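Long-range contacts in tRNA threonylcarbamoyladenosine biosynthesis protein TsaB (Pseudomonas aeruginosa, PDB 5BR9), which probably takes part in making the threonylcarbamoyladenosine (t6A) modification at position 37 of tRNA, as a TsaB-type member of the KAE1/TsaD family: residues A[11-16]-A[24-29]; A[32-37]-A[195-200]; A[68-73]-A[96-101]. All blocks are in the same frame, centred on the assembly; numbering follows the deposited sequence.

Contact 1 of 3, residues A[11-16]-A[24-29]; sequences TLLALD and VALLHE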
# COMPACT_ATOMS: atom_id res chain seq x y z
N THR A 11 -17.38 -2.68 -17.70
CA THR A 11 -17.50 -3.06 -16.31
C THR A 11 -16.34 -2.41 -15.56
O THR A 11 -15.19 -2.69 -15.85
CB THR A 11 -17.53 -4.59 -16.13
OG1 THR A 11 -18.66 -5.11 -16.85
CG2 THR A 11 -17.70 -4.96 -14.68
N LEU A 12 -16.66 -1.51 -14.64
CA LEU A 12 -15.64 -0.75 -13.90
C LEU A 12 -15.78 -0.93 -12.40
O LEU A 12 -16.89 -0.84 -11.86
CB LEU A 12 -15.71 0.75 -14.23
CG LEU A 12 -15.49 1.19 -15.67
CD1 LEU A 12 -15.67 2.71 -15.80
CD2 LEU A 12 -14.09 0.75 -16.18
N LEU A 13 -14.65 -1.11 -11.74
CA LEU A 13 -14.59 -1.23 -10.28
C LEU A 13 -13.96 0.04 -9.71
O LEU A 13 -12.93 0.52 -10.22
CB LEU A 13 -13.78 -2.49 -9.87
CG LEU A 13 -13.61 -2.80 -8.38
CD1 LEU A 13 -14.98 -3.11 -7.76
CD2 LEU A 13 -12.63 -3.95 -8.15
N ALA A 14 -14.57 0.59 -8.67
CA ALA A 14 -14.09 1.81 -8.05
C ALA A 14 -13.95 1.63 -6.55
O ALA A 14 -14.76 0.95 -5.92
CB ALA A 14 -15.03 2.97 -8.35
N LEU A 15 -12.89 2.18 -5.98
CA LEU A 15 -12.72 2.15 -4.53
C LEU A 15 -12.06 3.42 -3.98
O LEU A 15 -11.21 4.03 -4.63
CB LEU A 15 -11.96 0.90 -4.12
CG LEU A 15 -10.55 0.63 -4.56
CD1 LEU A 15 -9.60 1.36 -3.62
CD2 LEU A 15 -10.36 -0.89 -4.51
N ASP A 16 -12.47 3.81 -2.78
CA ASP A 16 -11.85 4.95 -2.14
C ASP A 16 -11.60 4.69 -0.65
O ASP A 16 -12.49 4.27 0.08
CB ASP A 16 -12.70 6.20 -2.32
CG ASP A 16 -11.92 7.46 -2.05
OD1 ASP A 16 -11.39 8.05 -3.01
OD2 ASP A 16 -11.79 7.86 -0.87
N VAL A 24 -16.78 1.33 -2.05
CA VAL A 24 -16.52 0.59 -3.27
C VAL A 24 -17.74 0.74 -4.18
O VAL A 24 -18.87 0.87 -3.72
CB VAL A 24 -16.21 -0.90 -2.98
CG1 VAL A 24 -14.98 -1.03 -2.06
CG2 VAL A 24 -17.42 -1.58 -2.33
N ALA A 25 -17.52 0.72 -5.48
CA ALA A 25 -18.63 0.88 -6.39
C ALA A 25 -18.35 0.08 -7.64
O ALA A 25 -17.19 -0.23 -7.95
CB ALA A 25 -18.88 2.36 -6.71
N LEU A 26 -19.41 -0.30 -8.33
CA LEU A 26 -19.29 -1.15 -9.49
C LEU A 26 -20.24 -0.69 -10.56
O LEU A 26 -21.43 -0.45 -10.28
CB LEU A 26 -19.58 -2.60 -9.10
CG LEU A 26 -19.52 -3.59 -10.26
CD1 LEU A 26 -18.08 -3.77 -10.69
CD2 LEU A 26 -20.10 -4.91 -9.83
N LEU A 27 -19.72 -0.58 -11.78
CA LEU A 27 -20.54 -0.31 -12.96
C LEU A 27 -20.60 -1.61 -13.74
O LEU A 27 -19.56 -2.23 -13.99
CB LEU A 27 -19.98 0.82 -13.84
CG LEU A 27 -20.69 1.03 -15.19
CD1 LEU A 27 -22.08 1.65 -15.00
CD2 LEU A 27 -19.87 1.88 -16.17
N HIS A 28 -21.82 -2.02 -14.07
CA HIS A 28 -22.03 -3.25 -14.81
C HIS A 28 -23.33 -3.11 -15.61
O HIS A 28 -24.35 -2.73 -15.05
CB HIS A 28 -22.08 -4.46 -13.88
CG HIS A 28 -22.27 -5.76 -14.60
ND1 HIS A 28 -23.46 -6.46 -14.58
CD2 HIS A 28 -21.43 -6.48 -15.39
CE1 HIS A 28 -23.34 -7.56 -15.31
NE2 HIS A 28 -22.11 -7.59 -15.81
N GLU A 29 -23.27 -3.40 -16.91
CA GLU A 29 -24.44 -3.30 -17.79
C GLU A 29 -25.18 -1.96 -17.65
O GLU A 29 -26.40 -1.93 -17.73
CB GLU A 29 -25.41 -4.45 -17.51
CG GLU A 29 -25.60 -5.41 -18.66
CD GLU A 29 -24.60 -6.53 -18.65
OE1 GLU A 29 -23.48 -6.32 -19.17
OE2 GLU A 29 -24.92 -7.62 -18.12
O HOH W 1 -20.92 -4.30 -18.37

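Contact 2 of 3, residues A[32-37]-A[195-200]; sequences ALSHYE and HAEDLL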
# COMPACT_ATOMS: atom_id res chain seq x y z
N ALA A 32 -25.13 1.19 -11.72
CA ALA A 32 -24.13 1.49 -10.70
C ALA A 32 -24.58 0.87 -9.38
O ALA A 32 -25.77 0.87 -9.06
CB ALA A 32 -23.91 3.01 -10.56
N LEU A 33 -23.63 0.31 -8.64
CA LEU A 33 -23.89 -0.29 -7.34
C LEU A 33 -22.76 0.14 -6.39
O LEU A 33 -21.60 0.11 -6.78
CB LEU A 33 -23.96 -1.81 -7.46
CG LEU A 33 -24.49 -2.55 -6.25
CD1 LEU A 33 -25.98 -2.28 -6.11
CD2 LEU A 33 -24.20 -4.03 -6.36
N SER A 34 -23.08 0.58 -5.18
CA SER A 34 -22.02 1.02 -4.27
C SER A 34 -22.30 0.66 -2.83
O SER A 34 -23.44 0.37 -2.46
CB SER A 34 -21.80 2.54 -4.37
OG SER A 34 -22.93 3.28 -3.90
N HIS A 35 -21.23 0.65 -2.03
CA HIS A 35 -21.36 0.49 -0.59
C HIS A 35 -20.33 1.35 0.12
O HIS A 35 -19.21 1.56 -0.37
CB HIS A 35 -21.24 -0.99 -0.19
CG HIS A 35 -22.45 -1.80 -0.56
ND1 HIS A 35 -23.64 -1.71 0.13
CD2 HIS A 35 -22.65 -2.71 -1.55
CE1 HIS A 35 -24.52 -2.53 -0.42
NE2 HIS A 35 -23.95 -3.14 -1.44
N TYR A 36 -20.73 1.88 1.26
CA TYR A 36 -20.00 2.94 1.94
C TYR A 36 -20.03 2.69 3.46
O TYR A 36 -21.09 2.46 4.03
CB TYR A 36 -20.65 4.28 1.56
CG TYR A 36 -20.11 5.57 2.15
CD1 TYR A 36 -19.28 6.41 1.39
CD2 TYR A 36 -20.48 5.99 3.42
CE1 TYR A 36 -18.81 7.62 1.91
CE2 TYR A 36 -20.01 7.20 3.95
CZ TYR A 36 -19.18 8.01 3.19
OH TYR A 36 -18.72 9.21 3.71
N GLU A 37 -18.86 2.70 4.10
CA GLU A 37 -18.79 2.53 5.56
C GLU A 37 -17.79 3.50 6.19
O GLU A 37 -16.72 3.73 5.63
CB GLU A 37 -18.38 1.10 5.91
CG GLU A 37 -19.43 0.04 5.63
CD GLU A 37 -18.95 -1.36 5.97
OE1 GLU A 37 -17.99 -1.51 6.78
OE2 GLU A 37 -19.52 -2.32 5.42
N HIS A 195 -16.90 9.61 -2.19
CA HIS A 195 -17.79 8.46 -2.25
C HIS A 195 -17.48 7.69 -3.55
O HIS A 195 -17.40 8.28 -4.63
CB HIS A 195 -19.23 8.94 -2.19
CG HIS A 195 -20.24 7.88 -1.89
ND1 HIS A 195 -20.40 6.76 -2.66
CD2 HIS A 195 -21.19 7.82 -0.92
CE1 HIS A 195 -21.37 6.02 -2.16
NE2 HIS A 195 -21.87 6.64 -1.11
N ALA A 196 -17.27 6.38 -3.45
CA ALA A 196 -16.90 5.57 -4.61
C ALA A 196 -17.93 5.67 -5.74
O ALA A 196 -17.59 5.52 -6.92
CB ALA A 196 -16.71 4.13 -4.20
N GLU A 197 -19.19 5.93 -5.39
CA GLU A 197 -20.23 6.12 -6.41
C GLU A 197 -19.88 7.26 -7.37
O GLU A 197 -20.08 7.17 -8.58
CB GLU A 197 -21.58 6.38 -5.76
CG GLU A 197 -22.67 6.71 -6.77
CD GLU A 197 -24.04 6.90 -6.14
OE1 GLU A 197 -24.16 6.79 -4.91
OE2 GLU A 197 -24.99 7.15 -6.91
N ASP A 198 -19.35 8.35 -6.82
CA ASP A 198 -19.01 9.50 -7.64
C ASP A 198 -17.63 9.33 -8.28
O ASP A 198 -17.39 9.83 -9.39
CB ASP A 198 -19.09 10.77 -6.79
CG ASP A 198 -20.45 10.89 -6.12
OD1 ASP A 198 -21.46 11.12 -6.83
OD2 ASP A 198 -20.52 10.71 -4.88
N LEU A 199 -16.76 8.58 -7.61
CA LEU A 199 -15.51 8.13 -8.23
C LEU A 199 -15.82 7.32 -9.48
O LEU A 199 -15.18 7.49 -10.52
CB LEU A 199 -14.70 7.28 -7.25
CG LEU A 199 -13.54 6.46 -7.83
CD1 LEU A 199 -12.53 7.36 -8.46
CD2 LEU A 199 -12.88 5.66 -6.71
N LEU A 200 -16.82 6.45 -9.37
CA LEU A 200 -17.27 5.60 -10.48
C LEU A 200 -17.76 6.45 -11.67
O LEU A 200 -17.41 6.17 -12.81
CB LEU A 200 -18.36 4.65 -10.00
CG LEU A 200 -18.84 3.59 -10.98
CD1 LEU A 200 -17.70 2.64 -11.37
CD2 LEU A 200 -20.01 2.81 -10.39

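Contact 3 of 3, residues A[68-73]-A[96-101]; sequences IAFGRG and RPVLAV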
# COMPACT_ATOMS: atom_id res chain seq x y z
N ILE A 68 -9.76 -0.60 -13.13
CA ILE A 68 -9.96 -0.31 -11.70
C ILE A 68 -9.62 1.14 -11.41
O ILE A 68 -8.52 1.60 -11.74
CB ILE A 68 -9.12 -1.24 -10.81
CG1 ILE A 68 -9.35 -2.70 -11.20
CG2 ILE A 68 -9.48 -1.02 -9.37
CD1 ILE A 68 -8.42 -3.67 -10.53
N ALA A 69 -10.58 1.86 -10.84
CA ALA A 69 -10.39 3.25 -10.48
C ALA A 69 -10.24 3.43 -8.98
O ALA A 69 -10.84 2.68 -8.21
CB ALA A 69 -11.56 4.07 -10.98
N PHE A 70 -9.46 4.42 -8.57
CA PHE A 70 -9.28 4.69 -7.15
C PHE A 70 -9.03 6.19 -6.90
O PHE A 70 -8.51 6.88 -7.77
CB PHE A 70 -8.12 3.88 -6.57
CG PHE A 70 -6.78 4.27 -7.10
CD1 PHE A 70 -5.93 5.09 -6.36
CD2 PHE A 70 -6.36 3.83 -8.35
CE1 PHE A 70 -4.69 5.46 -6.86
CE2 PHE A 70 -5.12 4.20 -8.85
CZ PHE A 70 -4.29 5.01 -8.12
N GLY A 71 -9.39 6.67 -5.71
CA GLY A 71 -9.04 8.01 -5.31
C GLY A 71 -7.56 8.09 -4.95
O GLY A 71 -7.10 7.40 -4.05
N ARG A 72 -6.81 8.93 -5.66
CA ARG A 72 -5.36 9.01 -5.45
C ARG A 72 -4.99 10.09 -4.44
O ARG A 72 -3.84 10.53 -4.37
CB ARG A 72 -4.65 9.26 -6.78
CG ARG A 72 -5.21 10.42 -7.61
CD ARG A 72 -4.55 11.75 -7.28
NE ARG A 72 -4.78 12.74 -8.34
CZ ARG A 72 -4.95 14.04 -8.12
NH1 ARG A 72 -4.94 14.51 -6.88
NH2 ARG A 72 -5.14 14.87 -9.15
N GLY A 73 -5.96 10.52 -3.65
CA GLY A 73 -5.75 11.62 -2.73
C GLY A 73 -6.15 12.92 -3.42
O GLY A 73 -6.64 12.91 -4.55
N ARG A 96 -5.25 -5.66 -16.17
CA ARG A 96 -6.19 -4.59 -16.52
C ARG A 96 -5.63 -3.24 -16.10
O ARG A 96 -4.76 -3.17 -15.24
CB ARG A 96 -7.55 -4.83 -15.85
CG ARG A 96 -8.29 -6.03 -16.36
CD ARG A 96 -8.67 -5.86 -17.85
NE ARG A 96 -9.30 -7.09 -18.32
CZ ARG A 96 -9.81 -7.27 -19.53
NH1 ARG A 96 -9.78 -6.29 -20.43
NH2 ARG A 96 -10.36 -8.45 -19.84
N PRO A 97 -6.09 -2.16 -16.74
CA PRO A 97 -5.52 -0.84 -16.40
C PRO A 97 -6.10 -0.19 -15.13
O PRO A 97 -7.13 -0.63 -14.62
CB PRO A 97 -5.82 0.00 -17.66
CG PRO A 97 -6.93 -0.67 -18.34
CD PRO A 97 -6.96 -2.12 -17.94
N VAL A 98 -5.41 0.84 -14.61
CA VAL A 98 -5.93 1.54 -13.44
C VAL A 98 -6.17 3.00 -13.80
O VAL A 98 -5.48 3.56 -14.66
CB VAL A 98 -4.99 1.47 -12.20
CG1 VAL A 98 -4.58 0.07 -11.90
CG2 VAL A 98 -3.81 2.39 -12.33
N LEU A 99 -7.12 3.60 -13.11
CA LEU A 99 -7.54 4.98 -13.29
C LEU A 99 -7.38 5.76 -11.98
O LEU A 99 -8.16 5.59 -11.05
CB LEU A 99 -9.00 5.03 -13.74
CG LEU A 99 -9.30 4.46 -15.13
CD1 LEU A 99 -10.78 4.14 -15.29
CD2 LEU A 99 -8.88 5.47 -16.16
N ALA A 100 -6.37 6.62 -11.92
CA ALA A 100 -6.16 7.46 -10.75
C ALA A 100 -7.09 8.69 -10.86
O ALA A 100 -7.11 9.38 -11.87
CB ALA A 100 -4.71 7.88 -10.65
N VAL A 101 -7.87 8.95 -9.82
CA VAL A 101 -8.83 10.04 -9.84
C VAL A 101 -8.68 10.88 -8.57
O VAL A 101 -8.57 10.35 -7.45
CB VAL A 101 -10.27 9.52 -9.97
CG1 VAL A 101 -11.26 10.66 -9.90
CG2 VAL A 101 -10.45 8.73 -11.26

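Contact 1 of 3, residues A[11-16]-A[24-29]
The beta hairpin of strands 12-16 and 21-28, which opens the actin-like (ASKHA) fold, brings Leu12 against Leu27 and Ala14 against Ala25 as antiparallel hydrogen-bonded pairs. The segment axes approach to 4.6 Å and run nearly antiparallel. Leu27 N gives a nearly straight bond to Leu12 O (2.8 Å, 172° at the hydrogen), whereas Leu12 N reaches Leu27 O at 3.1 Å with a more bent 146°. In the non-hydrogen-bonded pairs, Leu15 CB packs on Val24 CG1 (4.1 Å) and Leu13 meets Leu26 through their CD1 methyls; Leu26 CD1 also lies 3.4 Å from Leu12 O, diagonally across the ladder. These four side chains share one face, with Val24 and Leu26 against helix 43-58. Leu12, Ala14, Ala25 and Leu27 occupy the other, under helix 196-208.

At the open end, Thr11 and His28 point the same way, side by side. Thr11 OG1, anti to its carbonyl carbon (chi1 -60°), sits at the ring edge, 3.4 Å from His28 CD2. A water bridges Thr11 OG1 (2.8 Å) and Glu29 N, where it accepts. The water thus gives the Glu29 amide a polar partner, while the four pairs from Leu12/Leu27 to Leu15/Val24 are apolar on both faces.

Contact 2 of 3, residues A[32-37]-A[195-200]
Strand 32-37, outermost in the five-stranded sheet within this chain, passes the N-terminal turn of helix 196-208, which covers a face of that sheet; the CA atoms of Ser34 and Glu197 are 5.8 Å apart and those of Tyr36 and His195 7.3 Å. Ala32, Ser34 and Tyr36 alternate along the strand with their CB atoms directed toward the helix.

Tyr36 makes the aromatic contact. Its CG stands anti to the backbone N (chi1 179°), and Tyr36 CD1 comes over one face of the His195 imidazole, near the rim, 3.3 Å from His195 CD2. The planes are tilted by only 15°, yet the ring centres are 4.6 Å apart and offset, leaving little overlap. Ser34 OG approaches the same imidazole at its edge, 3.6 Å from His195 CE1, while Ser34 CB packs on CB of Glu197. Ala32 CB meets Leu200 CD2 at 3.9 Å.

His195 is the N-cap of the helix: its ND1 accepts from Glu197 N at 3.1 Å, with the donor 8° out of the ring plane. Arg110, from helix 103-115, touches both Tyr36 and His195. The capping bond requires ND1 to carry a lone pair, and by holding the imidazole in that orientation it presents one face to Tyr36 and the CE1 edge to Ser34; van der Waals contacts, with no hydrogen bond across the segments, join strand and helix.

Contact 3 of 3, residues A[68-73]-A[96-101]
Phe70 and Ala100 face each other as one of four parallel pairs between strands 67-71 and 98-101. The Phe70 side chain begins at CB on the face it shares with Ile68, Val98 and Ala100. CG lies between the backbone N and the carbonyl carbon (chi1 67°), and the ring reaches across to the neighbouring strand. Phe70 CD2 comes within 3.7 Å of Leu99 O; Phe70 CE2 lies nearest Ala100 CA, at 3.9 Å, and also reaches Val98 CG2 at the ring edge; Phe70 CZ, at the tip, meets Ala100 CB at 3.8 Å. Above one face, Ala100 CA makes a CH-pi contact, 4.3 Å from the centroid of the Phe70 ring and 25° off its normal.

Beneath this packing runs a ladder of five backbone bonds, from Ile68 N to Pro97 O through to Arg72 N, which gives to Val101 O at 2.9 Å. This bond and Val101 N to Phe70 O flank the Gly71/Val101 bridge, and Arg72 CG rests 3.4 Å from the same Val101 O. The guanidinium has its salt bridge with Glu149, and its NH1 also makes a weak bond to Gly73 O.

The segments are the two strands of a beta-alpha-beta unit whose connection is helix 77-94. Val87 of that helix touches both Phe70 and Val98, and Leu90 touches Ile68. On the other face, helix 196-208 covers Ala69 and Val101, while strand 12-16 pairs with 67-71 along its remaining edge.

All three contacts involve one mixed five-stranded sheet, ordered 31-38, 21-28, 12-16, 67-71, 98-101; contact 2 joins its outermost strand 31-38 to helix 196-208. Contact 1 closes first along the chain; contact 3 is nested within the long loop closed by contact 2. The centres of contacts 1 and 2 are about 7 Å apart, those of 1 and 3 about 11 Å, and those of 2 and 3 about 13 Å. Probable backbone hydrogen bonds join strand 24-28 to strand 32-37 and strand 12-16 to strand 68-71. Helix 196-208 returns late in the sequence to cover this sheet, and Leu199 reaches Val101 and Phe70 of contact 3. Residues distant in sequence thus complete one layered, actin-like domain.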